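Local coordinates for phosphoenolpyruvate-protein phosphotransferase (PDB 3TRC) that transfers a phosphoryl group from phosphoenolpyruvate to a partner protein, probably onto a histidine, and is represented here by its GAF domain, a probably regulatory module of the longer enzyme, at the interface of chains A and B. Sequence-based numbering; all coordinates share one arbitrary frame. Chains: chain A/B, Phosphoenolpyruvate-protein phosphotransferase.

Contact 1: the interface of chains A and B. Residues chain A 18-19; chain B 122-123.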
ATOM      1  N   ASN A  18       4.781   7.716   0.068  1.00 27.03           N
ATOM      2  CA  ASN A  18       6.093   7.359   0.596  1.00 28.90           C
ATOM      3  C   ASN A  18       7.174   8.380   0.250  1.00 24.96           C
ATOM      4  O   ASN A  18       8.185   8.472   0.938  1.00 32.81           O
ATOM      5  CB  ASN A  18       6.494   5.945   0.170  1.00 31.34           C
ATOM      6  CG  ASN A  18       5.822   4.880   1.010  1.00 35.16           C
ATOM      7  OD1 ASN A  18       5.270   5.172   2.072  1.00 36.41           O
ATOM      8  ND2 ASN A  18       5.874   3.638   0.549  1.00 35.27           N
ATOM      9  N   ALA A  19       6.947   9.159  -0.804  1.00 26.38           N
ATOM     10  CA  ALA A  19       7.895  10.193  -1.224  1.00 25.64           C
ATOM     11  C   ALA A  19       7.633  11.545  -0.558  1.00 29.72           C
ATOM     12  O   ALA A  19       8.453  12.458  -0.639  1.00 31.96           O
ATOM     13  CB  ALA A  19       7.889  10.340  -2.741  1.00 29.63           C
TER
ATOM     14  N   GLU B 122      13.478   3.082  -3.261  1.00 19.35           N
ATOM     15  CA  GLU B 122      13.022   4.085  -2.314  1.00 21.03           C
ATOM     16  C   GLU B 122      13.509   5.441  -2.783  1.00 26.95           C
ATOM     17  O   GLU B 122      14.706   5.716  -2.760  1.00 23.22           O
ATOM     18  CB  GLU B 122      13.559   3.785  -0.917  1.00 22.26           C
ATOM     19  CG  GLU B 122      13.335   4.902   0.089  1.00 26.17           C
ATOM     20  CD  GLU B 122      11.883   5.038   0.505  1.00 30.09           C
ATOM     21  OE1 GLU B 122      11.069   4.164   0.135  1.00 30.43           O
ATOM     22  OE2 GLU B 122      11.560   6.021   1.204  1.00 31.88           O
ATOM     23  N   GLN B 123      12.573   6.277  -3.222  1.00 31.78           N
ATOM     24  CA  GLN B 123      12.898   7.614  -3.708  1.00 35.05           C
ATOM     25  C   GLN B 123      14.116   7.634  -4.631  1.00 32.12           C
ATOM     26  O   GLN B 123      15.041   8.416  -4.427  1.00 29.61           O
ATOM     27  CB  GLN B 123      13.118   8.569  -2.535  1.00 39.56           C
ATOM     28  CG  GLN B 123      11.865   8.853  -1.734  1.00 45.69           C
ATOM     29  CD  GLN B 123      12.064   9.971  -0.732  1.00 51.10           C
ATOM     30  OE1 GLN B 123      11.206  10.838  -0.576  1.00 51.79           O
ATOM     31  NE2 GLN B 123      13.201   9.957  -0.046  1.00 54.74           N
TER
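A:Ala19 and B:Gln123 meet across the interface of chains A and B through oxygens. The backbone O of A:Ala19 lies 3.2 Å from OE1, the side-chain amide oxygen of B:Gln123. Both atoms can only accept, so the pair as modelled is a clash rather than a hydrogen bond. An amide turned end for end would put NE2 there as a donor, which is plausible because X-ray density rarely separates N from O; the assignment is therefore doubtful. The end of the amide also packs against A:Ala19, the atom modelled as OE1 standing 3.4 Å from CA and 4.0 Å from the CB methyl; a turned amide would keep these contacts, with a nitrogen there. B:Gln123 gets its amide there with an extended chain, chi2 -170°, that carries the amide out from the turn to the partner helix. OE2 of the B:Glu122 carboxylate merely comes near the backbone O of A:Asn18, at 4.2 Å, and no bond is implied. A bend at chi2 (72°) turns this carboxylate toward chain A. In the fold, A:Asn18 and A:Ala19 close the C-terminal end of helix 3-19, whereas B:Glu122 ends strand 114-122 and B:Gln123 lies in the short turn leading to strand 125-134.

Contact 2: the interface of chains A and B. Residues chain A 4, 8, 11; chain B 142, 146.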
HETATM    1  N   MSE A   4      -9.220  -2.442 -11.973  0.83 15.03           N
HETATM    2  CA  MSE A   4      -7.895  -2.283 -12.570  0.83 16.36           C
HETATM    3  C   MSE A   4      -7.379  -0.852 -12.394  0.83 17.71           C
HETATM    4  O   MSE A   4      -6.212  -0.641 -12.074  0.83 17.27           O
HETATM    5  CB  MSE A   4      -7.894  -2.681 -14.051  0.83 17.30           C
HETATM    6  CG  MSE A   4      -6.531  -2.567 -14.711  0.83 17.58           C
HETATM    7 SE   MSE A   4      -5.264  -3.960 -14.160  0.83 22.41          SE
HETATM    8  CE  MSE A   4      -5.950  -5.431 -15.237  0.83 14.27           C
ATOM      9  N   LYS A   8      -3.949   0.691 -10.191  1.00 18.63           N
ATOM     10  CA  LYS A   8      -2.905   1.577 -10.688  1.00 23.90           C
ATOM     11  C   LYS A   8      -2.890   2.922  -9.961  1.00 21.67           C
ATOM     12  O   LYS A   8      -1.839   3.548  -9.816  1.00 24.16           O
ATOM     13  CB  LYS A   8      -3.058   1.786 -12.191  1.00 26.25           C
ATOM     14  CG  LYS A   8      -2.908   0.511 -12.993  1.00 29.94           C
ATOM     15  CD  LYS A   8      -3.059   0.797 -14.467  1.00 34.33           C
ATOM     16  CE  LYS A   8      -2.906  -0.466 -15.293  1.00 37.40           C
ATOM     17  NZ  LYS A   8      -3.504  -0.284 -16.642  1.00 40.04           N
ATOM     18  N   ARG A  11      -1.070   2.292  -6.940  1.00 26.32           N
ATOM     19  CA  ARG A  11       0.342   2.252  -7.273  1.00 29.49           C
ATOM     20  C   ARG A  11       0.943   3.657  -7.242  1.00 29.98           C
ATOM     21  O   ARG A  11       1.971   3.887  -6.609  1.00 34.15           O
ATOM     22  CB  ARG A  11       0.525   1.621  -8.654  1.00 33.19           C
ATOM     23  CG  ARG A  11       1.955   1.281  -9.022  1.00 37.56           C
ATOM     24  CD  ARG A  11       2.022   0.850 -10.479  1.00 39.26           C
ATOM     25  NE  ARG A  11       1.518   1.892 -11.371  1.00 40.48           N
ATOM     26  CZ  ARG A  11       1.033   1.668 -12.588  1.00 40.92           C
ATOM     27  NH1 ARG A  11       0.977   0.432 -13.064  1.00 42.14           N
ATOM     28  NH2 ARG A  11       0.596   2.679 -13.330  1.00 37.09           N
TER
ATOM     29  N   GLU B 142      -1.355  -8.081 -16.385  1.00 14.31           N
ATOM     30  CA  GLU B 142      -1.262  -6.674 -16.004  1.00 15.41           C
ATOM     31  C   GLU B 142      -1.575  -6.402 -14.536  1.00 13.79           C
ATOM     32  O   GLU B 142      -0.862  -5.639 -13.883  1.00 15.64           O
ATOM     33  CB  GLU B 142      -2.179  -5.834 -16.894  1.00 19.99           C
ATOM     34  CG  GLU B 142      -2.084  -4.342 -16.656  1.00 25.70           C
ATOM     35  CD  GLU B 142      -2.985  -3.554 -17.592  1.00 34.51           C
ATOM     36  OE1 GLU B 142      -3.913  -4.151 -18.178  1.00 38.81           O
ATOM     37  OE2 GLU B 142      -2.758  -2.339 -17.748  1.00 35.90           O
ATOM     38  N   ALA B 146       0.951  -4.920 -11.634  1.00 14.43           N
ATOM     39  CA  ALA B 146       0.554  -3.727 -10.889  1.00 16.15           C
ATOM     40  C   ALA B 146       0.503  -4.004  -9.386  1.00 16.78           C
ATOM     41  O   ALA B 146       0.952  -3.194  -8.568  1.00 17.55           O
ATOM     42  CB  ALA B 146      -0.791  -3.212 -11.390  1.00 15.57           C
TER
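NZ of A:Lys8, the side-chain ammonium, donates a hydrogen bond to OE2 of the B:Glu142 carboxylate at 2.5 Å, and the pair is also a salt bridge. The nitrogen arrives from above the carboxylate plane, 45° out of it, so the link appears to lean on charge as much as on bond direction. Both side chains are extended and cross at about a right angle; B:Glu142 holds CG anti to its backbone nitrogen (chi1 -176°), which sends the carboxylate out toward chain A. Beside this bridge, A:Met4, present as selenomethionine, bends at chi2 and chi3, and its end crosses the B:Glu142 side chain obliquely: SE is 4.1 Å from CG of B:Glu142, and the CE methyl is 3.8 Å from OE1. Further along the helix, NH1 of A:Arg11 is 4.4 Å from the CB methyl of B:Ala146, a loose contact. CB of A:Lys8 sits 3.9 Å above one face of the A:Arg11 guanidinium, toward its rim. That guanidinium may add to the positive field around B:Glu142, although NH1 and OE2 are 6.6 Å apart. B:Glu142 begins helix 142-164, whose N-terminal end would also favour a negative charge. In the deposited assembly the salt bridge ties helix 3-19 of one GAF domain to helix 142-164 of the other, and may help set their register.

Contact 3: the interface of chains A and B. Residues chain A 7, 10-11, 14-15; chain B 10, 150, 153.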
ATOM      1  N   LEU A   7      -6.261  -0.241  -8.833  1.00 20.80           N
ATOM      2  CA  LEU A   7      -4.970  -0.855  -8.612  1.00 18.47           C
ATOM      3  C   LEU A   7      -3.817   0.064  -9.030  1.00 18.83           C
ATOM      4  O   LEU A   7      -2.837   0.216  -8.307  1.00 21.32           O
ATOM      5  CB  LEU A   7      -4.918  -2.167  -9.387  1.00 21.16           C
ATOM      6  CG  LEU A   7      -3.913  -3.225  -8.985  1.00 21.08           C
ATOM      7  CD1 LEU A   7      -3.928  -3.477  -7.475  1.00 19.05           C
ATOM      8  CD2 LEU A   7      -4.253  -4.486  -9.759  1.00 18.96           C
ATOM      9  N   LEU A  10      -3.660   3.175  -6.806  1.00 20.47           N
ATOM     10  CA  LEU A  10      -2.995   2.780  -5.575  1.00 24.86           C
ATOM     11  C   LEU A  10      -1.494   2.808  -5.793  1.00 26.54           C
ATOM     12  O   LEU A  10      -0.735   3.281  -4.952  1.00 25.24           O
ATOM     13  CB  LEU A  10      -3.421   1.373  -5.167  1.00 25.97           C
ATOM     14  CG  LEU A  10      -4.313   1.218  -3.944  1.00 29.93           C
ATOM     15  CD1 LEU A  10      -4.310  -0.237  -3.499  1.00 31.66           C
ATOM     16  CD2 LEU A  10      -3.836   2.132  -2.814  1.00 27.29           C
ATOM     17  N   ARG A  11      -1.070   2.292  -6.940  1.00 26.32           N
ATOM     18  CA  ARG A  11       0.342   2.252  -7.273  1.00 29.49           C
ATOM     19  C   ARG A  11       0.943   3.657  -7.242  1.00 29.98           C
ATOM     20  O   ARG A  11       1.971   3.887  -6.609  1.00 34.15           O
ATOM     21  CB  ARG A  11       0.525   1.621  -8.654  1.00 33.19           C
ATOM     22  CG  ARG A  11       1.955   1.281  -9.022  1.00 37.56           C
ATOM     23  CD  ARG A  11       2.022   0.850 -10.479  1.00 39.26           C
ATOM     24  NE  ARG A  11       1.518   1.892 -11.371  1.00 40.48           N
ATOM     25  CZ  ARG A  11       1.033   1.668 -12.588  1.00 40.92           C
ATOM     26  NH1 ARG A  11       0.977   0.432 -13.064  1.00 42.14           N
ATOM     27  NH2 ARG A  11       0.596   2.679 -13.330  1.00 37.09           N
ATOM     28  N   THR A  14       0.544   5.376  -3.558  1.00 24.39           N
ATOM     29  CA  THR A  14       1.406   4.727  -2.572  1.00 27.85           C
ATOM     30  C   THR A  14       2.809   5.292  -2.768  1.00 30.26           C
ATOM     31  O   THR A  14       3.516   5.597  -1.807  1.00 29.90           O
ATOM     32  CB  THR A  14       1.411   3.191  -2.734  1.00 28.72           C
ATOM     33  OG1 THR A  14       0.066   2.696  -2.640  1.00 27.41           O
ATOM     34  CG2 THR A  14       2.252   2.534  -1.646  1.00 29.74           C
ATOM     35  N   GLN A  15       3.182   5.443  -4.036  1.00 29.14           N
ATOM     36  CA  GLN A  15       4.435   6.072  -4.434  1.00 33.03           C
ATOM     37  C   GLN A  15       4.548   7.491  -3.888  1.00 30.37           C
ATOM     38  O   GLN A  15       5.541   7.850  -3.256  1.00 29.10           O
ATOM     39  CB  GLN A  15       4.520   6.124  -5.960  1.00 37.18           C
ATOM     40  CG  GLN A  15       5.811   6.695  -6.494  1.00 43.12           C
ATOM     41  CD  GLN A  15       6.879   5.638  -6.641  1.00 49.66           C
ATOM     42  OE1 GLN A  15       7.553   5.282  -5.675  1.00 52.43           O
ATOM     43  NE2 GLN A  15       7.033   5.117  -7.854  1.00 50.27           N
TER
ATOM     44  N   LEU B  10      -4.057  -7.082  -1.783  1.00 20.47           N
ATOM     45  CA  LEU B  10      -3.251  -5.943  -1.377  1.00 24.86           C
ATOM     46  C   LEU B  10      -3.732  -5.454  -0.024  1.00 26.54           C
ATOM     47  O   LEU B  10      -2.940  -5.142   0.861  1.00 25.24           O
ATOM     48  CB  LEU B  10      -3.374  -4.813  -2.396  1.00 25.97           C
ATOM     49  CG  LEU B  10      -2.169  -4.499  -3.270  1.00 29.93           C
ATOM     50  CD1 LEU B  10      -2.363  -3.141  -3.928  1.00 31.66           C
ATOM     51  CD2 LEU B  10      -0.885  -4.521  -2.440  1.00 27.29           C
ATOM     52  N   THR B 150       3.086  -2.201  -6.832  1.00 19.59           N
ATOM     53  CA  THR B 150       2.521  -1.426  -5.738  1.00 18.79           C
ATOM     54  C   THR B 150       3.037  -1.952  -4.409  1.00 17.42           C
ATOM     55  O   THR B 150       3.393  -1.176  -3.511  1.00 22.35           O
ATOM     56  CB  THR B 150       0.971  -1.465  -5.777  1.00 16.68           C
ATOM     57  OG1 THR B 150       0.527  -0.958  -7.038  1.00 22.85           O
ATOM     58  CG2 THR B 150       0.390  -0.611  -4.671  1.00 21.08           C
ATOM     59  N   ILE B 153       6.680  -0.924  -3.519  1.00 17.25           N
ATOM     60  CA  ILE B 153       6.793   0.413  -2.948  1.00 19.90           C
ATOM     61  C   ILE B 153       6.738   0.322  -1.427  1.00 21.35           C
ATOM     62  O   ILE B 153       7.491   0.992  -0.721  1.00 20.56           O
ATOM     63  CB  ILE B 153       5.679   1.336  -3.466  1.00 19.74           C
ATOM     64  CG1 ILE B 153       5.787   1.449  -4.989  1.00 23.46           C
ATOM     65  CG2 ILE B 153       5.764   2.705  -2.809  1.00 20.97           C
ATOM     66  CD1 ILE B 153       4.627   2.144  -5.649  1.00 27.22           C
TER
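A:Leu10 and B:Leu10 point tip to tip, CD1 to CD1 at 3.5 Å, in a helical bundle that the terminal helices of two GAF domains form together. Since each is the copy of the other, the two-fold axis must pass between these methyls. A:Leu7 adds its own CD1 to the same B:Leu10 methyl at 3.9 Å, approaching at an oblique angle. Next along helix 3-19, the backbone of A:Arg11 is met by B:Thr150 of helix 142-164, whose CG2 methyl is 3.9 Å from CA, and the two side chains cross nearly perpendicularly. B:Ile153 has much surface hidden here and spans about one turn of helix 3-19, from A:Arg11 to A:Gln15: CG2 lies 3.7 Å from CG2 of A:Thr14, while CD1 reaches 3.3 Å from the backbone O of A:Arg11 and continues toward the N and CB of A:Gln15. In the next shell, OG1 of A:Thr14 donates to the backbone O of A:Leu10 within its own helix at 2.5 Å. This hydroxyl comes from above the carbonyl plane, 39° out of it. Because chi1 of -57° places OG1 beside the backbone nitrogen, CG2 is left anti to that nitrogen, facing B:Ile153, a rotation the intrahelical bond would help hold.

Helix 3-19 of chain A runs through all of the contacts: contact 2 uses its beginning, contact 3 its middle and contact 1 its last turn. Their C-alpha centres follow that order, about 8 Å from contact 2 to contact 3, 12 Å from contact 3 to contact 1, and 18 Å between the outer two. A:Arg11 and helix 142-164 of chain B serve contacts 2 and 3; contact 3 also takes in helix 3-19 of chain B, where the two-fold brings equivalent helices together. Mainly apolar packing in contact 3 lies between the salt bridge of contact 2 and the doubtful amide contact of contact 1, consistent with a dimer, although the structure alone does not prove one.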